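Side-chain contacts in homospermidine synthase (Legionella pneumophila subsp. pneumophila str. Philadelphia 1, PDB 2PH5), which binds NAD and probably makes the polyamine homospermidine: residues 172-177 and 198-203; 193-198 and 301-306. All coordinates share one frame; numbering follows the deposited sequence.

Contact 1. Residues 172-177 and 198-203; sequences LNIAKD and LGIKVI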
ATOM      1  N   LEU A 172     -12.363  27.908  18.842  1.00 31.20           N
ATOM      2  CA  LEU A 172     -12.729  29.318  18.874  1.00 30.47           C
ATOM      3  C   LEU A 172     -13.213  29.801  17.507  1.00 32.17           C
ATOM      4  O   LEU A 172     -14.201  30.532  17.429  1.00 32.16           O
ATOM      5  CB  LEU A 172     -11.548  30.176  19.347  1.00 27.70           C
ATOM      6  CG  LEU A 172     -10.984  29.913  20.745  1.00 27.19           C
ATOM      7  CD1 LEU A 172      -9.799  30.829  20.983  1.00 23.56           C
ATOM      8  CD2 LEU A 172     -12.052  30.122  21.813  1.00 26.35           C
ATOM      9  N   ASN A 173     -12.530  29.401  16.435  1.00 32.48           N
ATOM     10  CA  ASN A 173     -12.948  29.828  15.100  1.00 32.95           C
ATOM     11  C   ASN A 173     -14.373  29.382  14.797  1.00 34.07           C
ATOM     12  O   ASN A 173     -15.179  30.160  14.297  1.00 34.03           O
ATOM     13  CB  ASN A 173     -12.009  29.291  14.016  1.00 30.83           C
ATOM     14  CG  ASN A 173     -10.655  29.949  14.045  1.00 31.82           C
ATOM     15  OD1 ASN A 173     -10.446  30.932  14.753  1.00 32.83           O
ATOM     16  ND2 ASN A 173      -9.725  29.422  13.262  1.00 31.27           N
ATOM     17  N   ILE A 174     -14.690  28.130  15.102  1.00 35.01           N
ATOM     18  CA  ILE A 174     -16.032  27.630  14.844  1.00 37.61           C
ATOM     19  C   ILE A 174     -17.053  28.440  15.636  1.00 39.06           C
ATOM     20  O   ILE A 174     -18.191  28.609  15.204  1.00 39.81           O
ATOM     21  CB  ILE A 174     -16.170  26.149  15.234  1.00 37.86           C
ATOM     22  CG1 ILE A 174     -15.205  25.298  14.399  1.00 36.18           C
ATOM     23  CG2 ILE A 174     -17.611  25.694  15.023  1.00 38.41           C
ATOM     24  CD1 ILE A 174     -15.153  23.844  14.819  1.00 33.45           C
ATOM     25  N   ALA A 175     -16.639  28.933  16.799  1.00 41.76           N
ATOM     26  CA  ALA A 175     -17.509  29.734  17.652  1.00 43.01           C
ATOM     27  C   ALA A 175     -17.809  31.088  17.000  1.00 44.40           C
ATOM     28  O   ALA A 175     -18.956  31.530  16.992  1.00 44.83           O
ATOM     29  CB  ALA A 175     -16.863  29.934  19.027  1.00 42.55           C
ATOM     30  N   LYS A 176     -16.792  31.746  16.450  1.00 44.85           N
ATOM     31  CA  LYS A 176     -17.020  33.032  15.807  1.00 46.88           C
ATOM     32  C   LYS A 176     -17.852  32.828  14.538  1.00 46.81           C
ATOM     33  O   LYS A 176     -18.725  33.638  14.235  1.00 47.66           O
ATOM     34  CB  LYS A 176     -15.689  33.736  15.481  1.00 48.36           C
ATOM     35  CG  LYS A 176     -14.945  33.199  14.262  1.00 52.70           C
ATOM     36  CD  LYS A 176     -13.551  33.820  14.098  1.00 53.60           C
ATOM     37  CE  LYS A 176     -12.963  33.564  12.695  1.00 54.20           C
ATOM     38  NZ  LYS A 176     -12.878  32.128  12.288  1.00 52.30           N
ATOM     39  N   ASP A 177     -17.593  31.740  13.811  1.00 46.86           N
ATOM     40  CA  ASP A 177     -18.336  31.425  12.585  1.00 46.23           C
ATOM     41  C   ASP A 177     -19.768  31.012  12.899  1.00 46.58           C
ATOM     42  O   ASP A 177     -20.572  30.815  11.988  1.00 46.94           O
ATOM     43  CB  ASP A 177     -17.685  30.273  11.813  1.00 46.39           C
ATOM     44  CG  ASP A 177     -16.344  30.635  11.226  1.00 46.93           C
ATOM     45  OD1 ASP A 177     -16.247  31.670  10.529  1.00 47.66           O
ATOM     46  OD2 ASP A 177     -15.386  29.866  11.448  1.00 47.79           O
ATOM     47  N   LEU A 198     -20.815  23.402  21.044  1.00 32.41           N
ATOM     48  CA  LEU A 198     -20.644  23.496  19.591  1.00 30.60           C
ATOM     49  C   LEU A 198     -21.056  22.229  18.831  1.00 29.32           C
ATOM     50  O   LEU A 198     -21.011  22.203  17.602  1.00 29.36           O
ATOM     51  CB  LEU A 198     -19.196  23.852  19.244  1.00 31.04           C
ATOM     52  CG  LEU A 198     -18.875  25.346  19.153  1.00 31.90           C
ATOM     53  CD1 LEU A 198     -19.639  26.124  20.214  1.00 34.44           C
ATOM     54  CD2 LEU A 198     -17.384  25.538  19.303  1.00 29.27           C
ATOM     55  N   GLY A 199     -21.443  21.180  19.552  1.00 28.27           N
ATOM     56  CA  GLY A 199     -21.885  19.953  18.899  1.00 27.98           C
ATOM     57  C   GLY A 199     -20.820  19.011  18.363  1.00 27.80           C
ATOM     58  O   GLY A 199     -21.101  18.133  17.544  1.00 26.21           O
ATOM     59  N   ILE A 200     -19.594  19.196  18.833  1.00 27.21           N
ATOM     60  CA  ILE A 200     -18.485  18.366  18.420  1.00 26.02           C
ATOM     61  C   ILE A 200     -18.701  16.952  18.912  1.00 26.29           C
ATOM     62  O   ILE A 200     -18.731  16.703  20.117  1.00 26.20           O
ATOM     63  CB  ILE A 200     -17.173  18.873  19.002  1.00 25.74           C
ATOM     64  CG1 ILE A 200     -17.018  20.366  18.698  1.00 27.82           C
ATOM     65  CG2 ILE A 200     -16.011  18.090  18.415  1.00 25.98           C
ATOM     66  CD1 ILE A 200     -17.011  20.691  17.221  1.00 28.06           C
ATOM     67  N   LYS A 201     -18.853  16.027  17.973  1.00 25.26           N
ATOM     68  CA  LYS A 201     -19.068  14.629  18.313  1.00 25.83           C
ATOM     69  C   LYS A 201     -17.787  13.814  18.168  1.00 25.53           C
ATOM     70  O   LYS A 201     -17.606  12.801  18.841  1.00 23.11           O
ATOM     71  CB  LYS A 201     -20.151  14.035  17.414  1.00 28.11           C
ATOM     72  CG  LYS A 201     -21.534  14.611  17.632  1.00 30.77           C
ATOM     73  CD  LYS A 201     -22.504  14.039  16.612  1.00 32.89           C
ATOM     74  CE  LYS A 201     -23.929  14.445  16.901  1.00 33.44           C
ATOM     75  NZ  LYS A 201     -24.849  13.664  16.033  1.00 36.99           N
ATOM     76  N   VAL A 202     -16.899  14.263  17.287  1.00 25.48           N
ATOM     77  CA  VAL A 202     -15.652  13.557  17.058  1.00 24.99           C
ATOM     78  C   VAL A 202     -14.551  14.472  16.521  1.00 25.59           C
ATOM     79  O   VAL A 202     -14.794  15.337  15.674  1.00 26.35           O
ATOM     80  CB  VAL A 202     -15.874  12.355  16.084  1.00 25.70           C
ATOM     81  CG1 VAL A 202     -16.630  12.813  14.862  1.00 27.71           C
ATOM     82  CG2 VAL A 202     -14.542  11.732  15.673  1.00 25.98           C
ATOM     83  N   ILE A 203     -13.342  14.275  17.042  1.00 23.73           N
ATOM     84  CA  ILE A 203     -12.167  15.038  16.644  1.00 21.67           C
ATOM     85  C   ILE A 203     -11.106  14.088  16.090  1.00 20.94           C
ATOM     86  O   ILE A 203     -10.746  13.109  16.739  1.00 20.02           O
ATOM     87  CB  ILE A 203     -11.526  15.778  17.843  1.00 22.54           C
ATOM     88  CG1 ILE A 203     -12.446  16.884  18.368  1.00 23.24           C
ATOM     89  CG2 ILE A 203     -10.188  16.365  17.425  1.00 21.09           C
ATOM     90  CD1 ILE A 203     -11.810  17.723  19.483  1.00 22.23           C
TER
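Leu198 reaches one of its two methyls, CD2, against the last turn of the helix that carries Ile174 and Ala175, and this branch makes two of the three side-chain contacts. CD2 lies 4.3 Å from CG2 of Ile174 and 4.4 Å from CB of Ala175, so a single methyl rests between two consecutive residues; it also comes within 4.3 Å of the backbone N of Ala175. A second touch, farther along, is made end to end: CD1 of Ile174 stands 4.4 Å from CD1 of Ile200. Ile174 thus uses both of its branches, the short CG2 on Leu198 and the long arm on Ile200. That arm is extended (chi2 173°), which carries CD1 toward Ile200, whereas the chain of Ile200 folds at chi2 (-60°) and turns its CD1 back toward the helix. The distances are those of loose apolar contact, and all four residues are buried.

Gly199, with its positive phi, closes a Schellman motif at the end of helix 188-197 and separates the two hydrophobic side chains that meet helix 158-176. The contact therefore joins the C-terminal turn of helix 158-176 to the connection between helix 188-197 and strand 202-213. Leu363 of the neighbouring strand 352-364 packs on both Ile174 and Ile200, and Tyr371 of strand 370-378 also meets Ile174.

Contact 2. Residues 193-198 and 301-306; sequences NLAMTL and NFLTLK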
ATOM      1  N   ASN A 193     -16.681  22.343  27.751  1.00 29.87           N
ATOM      2  CA  ASN A 193     -18.008  22.929  27.630  1.00 30.41           C
ATOM      3  C   ASN A 193     -18.222  23.582  26.267  1.00 30.65           C
ATOM      4  O   ASN A 193     -19.289  23.439  25.670  1.00 30.69           O
ATOM      5  CB  ASN A 193     -18.223  23.933  28.760  1.00 31.60           C
ATOM      6  CG  ASN A 193     -19.395  24.845  28.509  1.00 33.61           C
ATOM      7  OD1 ASN A 193     -19.243  25.914  27.908  1.00 33.96           O
ATOM      8  ND2 ASN A 193     -20.582  24.427  28.951  1.00 32.27           N
ATOM      9  N   LEU A 194     -17.211  24.302  25.784  1.00 31.23           N
ATOM     10  CA  LEU A 194     -17.278  24.947  24.479  1.00 29.86           C
ATOM     11  C   LEU A 194     -17.387  23.883  23.397  1.00 32.32           C
ATOM     12  O   LEU A 194     -18.087  24.067  22.406  1.00 34.02           O
ATOM     13  CB  LEU A 194     -16.030  25.796  24.219  1.00 27.72           C
ATOM     14  CG  LEU A 194     -15.881  26.291  22.772  1.00 24.40           C
ATOM     15  CD1 LEU A 194     -17.037  27.195  22.421  1.00 22.63           C
ATOM     16  CD2 LEU A 194     -14.565  27.018  22.598  1.00 23.45           C
ATOM     17  N   ALA A 195     -16.697  22.761  23.586  1.00 34.36           N
ATOM     18  CA  ALA A 195     -16.748  21.693  22.592  1.00 35.21           C
ATOM     19  C   ALA A 195     -18.152  21.116  22.507  1.00 35.66           C
ATOM     20  O   ALA A 195     -18.673  20.882  21.417  1.00 35.56           O
ATOM     21  CB  ALA A 195     -15.746  20.594  22.940  1.00 32.36           C
HETATM   22  N   MSE A 196     -18.763  20.891  23.662  1.00 36.67           N
HETATM   23  CA  MSE A 196     -20.103  20.335  23.703  1.00 38.83           C
HETATM   24  C   MSE A 196     -21.147  21.317  23.174  1.00 37.38           C
HETATM   25  O   MSE A 196     -22.014  20.944  22.386  1.00 36.00           O
HETATM   26  CB  MSE A 196     -20.457  19.936  25.125  1.00 44.27           C
HETATM   27  CG  MSE A 196     -21.862  19.392  25.259  1.00 54.26           C
HETATM   28 SE   MSE A 196     -22.432  19.383  27.103  1.00 68.52          SE
HETATM   29  CE  MSE A 196     -23.081  21.211  27.155  1.00 62.97           C
ATOM     30  N   THR A 197     -21.063  22.573  23.603  1.00 35.78           N
ATOM     31  CA  THR A 197     -22.014  23.581  23.159  1.00 35.54           C
ATOM     32  C   THR A 197     -21.950  23.760  21.642  1.00 34.74           C
ATOM     33  O   THR A 197     -22.922  24.194  21.023  1.00 34.80           O
ATOM     34  CB  THR A 197     -21.785  24.941  23.902  1.00 35.94           C
ATOM     35  OG1 THR A 197     -22.650  25.947  23.362  1.00 36.77           O
ATOM     36  CG2 THR A 197     -20.356  25.396  23.780  1.00 37.18           C
ATOM     37  N   LEU A 198     -20.815  23.402  21.044  1.00 32.41           N
ATOM     38  CA  LEU A 198     -20.644  23.496  19.591  1.00 30.60           C
ATOM     39  C   LEU A 198     -21.056  22.229  18.831  1.00 29.32           C
ATOM     40  O   LEU A 198     -21.011  22.203  17.602  1.00 29.36           O
ATOM     41  CB  LEU A 198     -19.196  23.852  19.244  1.00 31.04           C
ATOM     42  CG  LEU A 198     -18.875  25.346  19.153  1.00 31.90           C
ATOM     43  CD1 LEU A 198     -19.639  26.124  20.214  1.00 34.44           C
ATOM     44  CD2 LEU A 198     -17.384  25.538  19.303  1.00 29.27           C
ATOM     45  N   ASN A 301      -9.950  13.432  27.861  1.00 28.10           N
ATOM     46  CA  ASN A 301     -10.277  13.852  29.213  1.00 27.25           C
ATOM     47  C   ASN A 301     -10.341  15.378  29.277  1.00 28.67           C
ATOM     48  O   ASN A 301     -11.201  15.946  29.945  1.00 28.54           O
ATOM     49  CB  ASN A 301      -9.232  13.336  30.211  1.00 26.55           C
ATOM     50  CG  ASN A 301      -9.297  11.825  30.405  1.00 26.61           C
ATOM     51  OD1 ASN A 301     -10.218  11.165  29.919  1.00 26.73           O
ATOM     52  ND2 ASN A 301      -8.327  11.276  31.128  1.00 23.35           N
ATOM     53  N   PHE A 302      -9.430  16.036  28.570  1.00 30.14           N
ATOM     54  CA  PHE A 302      -9.388  17.494  28.544  1.00 31.55           C
ATOM     55  C   PHE A 302     -10.696  18.068  28.001  1.00 31.62           C
ATOM     56  O   PHE A 302     -11.063  19.191  28.324  1.00 33.22           O
ATOM     57  CB  PHE A 302      -8.222  17.968  27.672  1.00 31.59           C
ATOM     58  CG  PHE A 302      -8.022  19.457  27.678  1.00 33.96           C
ATOM     59  CD1 PHE A 302      -7.539  20.103  28.817  1.00 34.78           C
ATOM     60  CD2 PHE A 302      -8.301  20.214  26.543  1.00 34.17           C
ATOM     61  CE1 PHE A 302      -7.332  21.487  28.827  1.00 32.86           C
ATOM     62  CE2 PHE A 302      -8.100  21.594  26.542  1.00 34.83           C
ATOM     63  CZ  PHE A 302      -7.613  22.231  27.690  1.00 34.30           C
ATOM     64  N   LEU A 303     -11.398  17.298  27.177  1.00 30.65           N
ATOM     65  CA  LEU A 303     -12.661  17.760  26.604  1.00 31.42           C
ATOM     66  C   LEU A 303     -13.846  16.984  27.155  1.00 32.47           C
ATOM     67  O   LEU A 303     -14.898  16.904  26.522  1.00 28.52           O
ATOM     68  CB  LEU A 303     -12.635  17.629  25.084  1.00 28.37           C
ATOM     69  CG  LEU A 303     -11.584  18.505  24.415  1.00 29.87           C
ATOM     70  CD1 LEU A 303     -11.475  18.144  22.939  1.00 27.46           C
ATOM     71  CD2 LEU A 303     -11.960  19.976  24.605  1.00 28.42           C
ATOM     72  N   THR A 304     -13.657  16.408  28.337  1.00 35.36           N
ATOM     73  CA  THR A 304     -14.701  15.643  28.997  1.00 39.77           C
ATOM     74  C   THR A 304     -15.492  16.560  29.927  1.00 43.43           C
ATOM     75  O   THR A 304     -14.963  17.549  30.433  1.00 44.58           O
ATOM     76  CB  THR A 304     -14.100  14.480  29.818  1.00 37.74           C
ATOM     77  OG1 THR A 304     -13.553  13.503  28.928  1.00 38.18           O
ATOM     78  CG2 THR A 304     -15.161  13.824  30.692  1.00 37.53           C
ATOM     79  N   LEU A 305     -16.759  16.229  30.145  1.00 47.69           N
ATOM     80  CA  LEU A 305     -17.618  17.021  31.011  1.00 52.37           C
ATOM     81  C   LEU A 305     -18.477  16.100  31.878  1.00 56.04           C
ATOM     82  O   LEU A 305     -18.910  15.028  31.441  1.00 54.88           O
ATOM     83  CB  LEU A 305     -18.514  17.923  30.161  1.00 52.42           C
ATOM     84  CG  LEU A 305     -18.889  19.304  30.703  1.00 53.01           C
ATOM     85  CD1 LEU A 305     -17.627  20.127  30.965  1.00 52.73           C
ATOM     86  CD2 LEU A 305     -19.777  20.013  29.685  1.00 52.63           C
ATOM     87  N   LYS A 306     -18.721  16.525  33.113  1.00 60.67           N
ATOM     88  CA  LYS A 306     -19.529  15.747  34.046  1.00 65.25           C
ATOM     89  C   LYS A 306     -19.913  16.582  35.258  1.00 67.17           C
ATOM     90  O   LYS A 306     -19.251  17.575  35.569  1.00 67.80           O
ATOM     91  CB  LYS A 306     -18.765  14.493  34.484  1.00 66.38           C
ATOM     92  CG  LYS A 306     -17.321  14.738  34.882  1.00 68.09           C
ATOM     93  CD  LYS A 306     -16.598  13.419  35.129  1.00 70.25           C
ATOM     94  CE  LYS A 306     -15.137  13.637  35.499  1.00 71.80           C
ATOM     95  NZ  LYS A 306     -14.429  12.349  35.761  1.00 72.11           N
TER
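Leu305 and the selenomethionine Met196 form the tightest pair, with CD2 of Leu305 3.8 Å from the SE atom of Met196. Their side chains cross at about a right angle, so the leucine presents a methyl to the selenium instead of lying alongside the chain. Met196 sets its CG anti to the backbone N (chi1 178°) and then bends at chi3 (86°), which turns CE away from the line of the chain and leaves SE at the bend to take the methyl.

The other apolar side-chain pair is smaller and buried. CB of Ala195 meets CD2 of Leu303 at 4.2 Å. Leu303 has just left the helical conformation at the end of helix 295-302, and its CG stands anti to the carbonyl carbon, with CD2 the branch that arrives at the alanine.

A third group of touches is between side chain and backbone. Leu305 straddles the start of the segment at Asn193, its CD1 4.0 Å from the backbone N of Asn193 and its CD2 4.0 Å from CA of the same residue. CD2 is thus shared between Asn193 and Met196, three residues apart and so on neighbouring turns of one helix. The contact is made by van der Waals packing, buried at Ala195 and Leu303 and more open toward Asn193 and Met196.

Tyr313 of strand 311-322 packs against Ala195, Met196 and Leu305, bridging the two sides. Here helix 188-197 lies against the helix-to-strand turn that leads from helix 295-302 into strand 305-306: a helix packed against the outer strands of a mixed sheet, within the region matched by the saccharopine dehydrogenase C-terminal family.

Overall arrangement
Contacts 1 and 2 lie about 11 Å apart, centre to centre, on the same side of the chain's centre and away from the annotated NAD-binding residues. They illustrate how a short helix can be fixed at more than one point: helix 188-197 meets the turn before strand 305-306 in contact 2, while Leu198, the residue where the two pairs of segments overlap, meets helix 158-176 in contact 1. Along the chain the segments alternate, 172-177, 193-198, 198-203 and 301-306. Both contacts reach the same mixed sheet, through strands 202-213 and 305-306. Leu172 packs on Leu194 and Ile203 on Leu303, so the two contacts are linked by apolar packing.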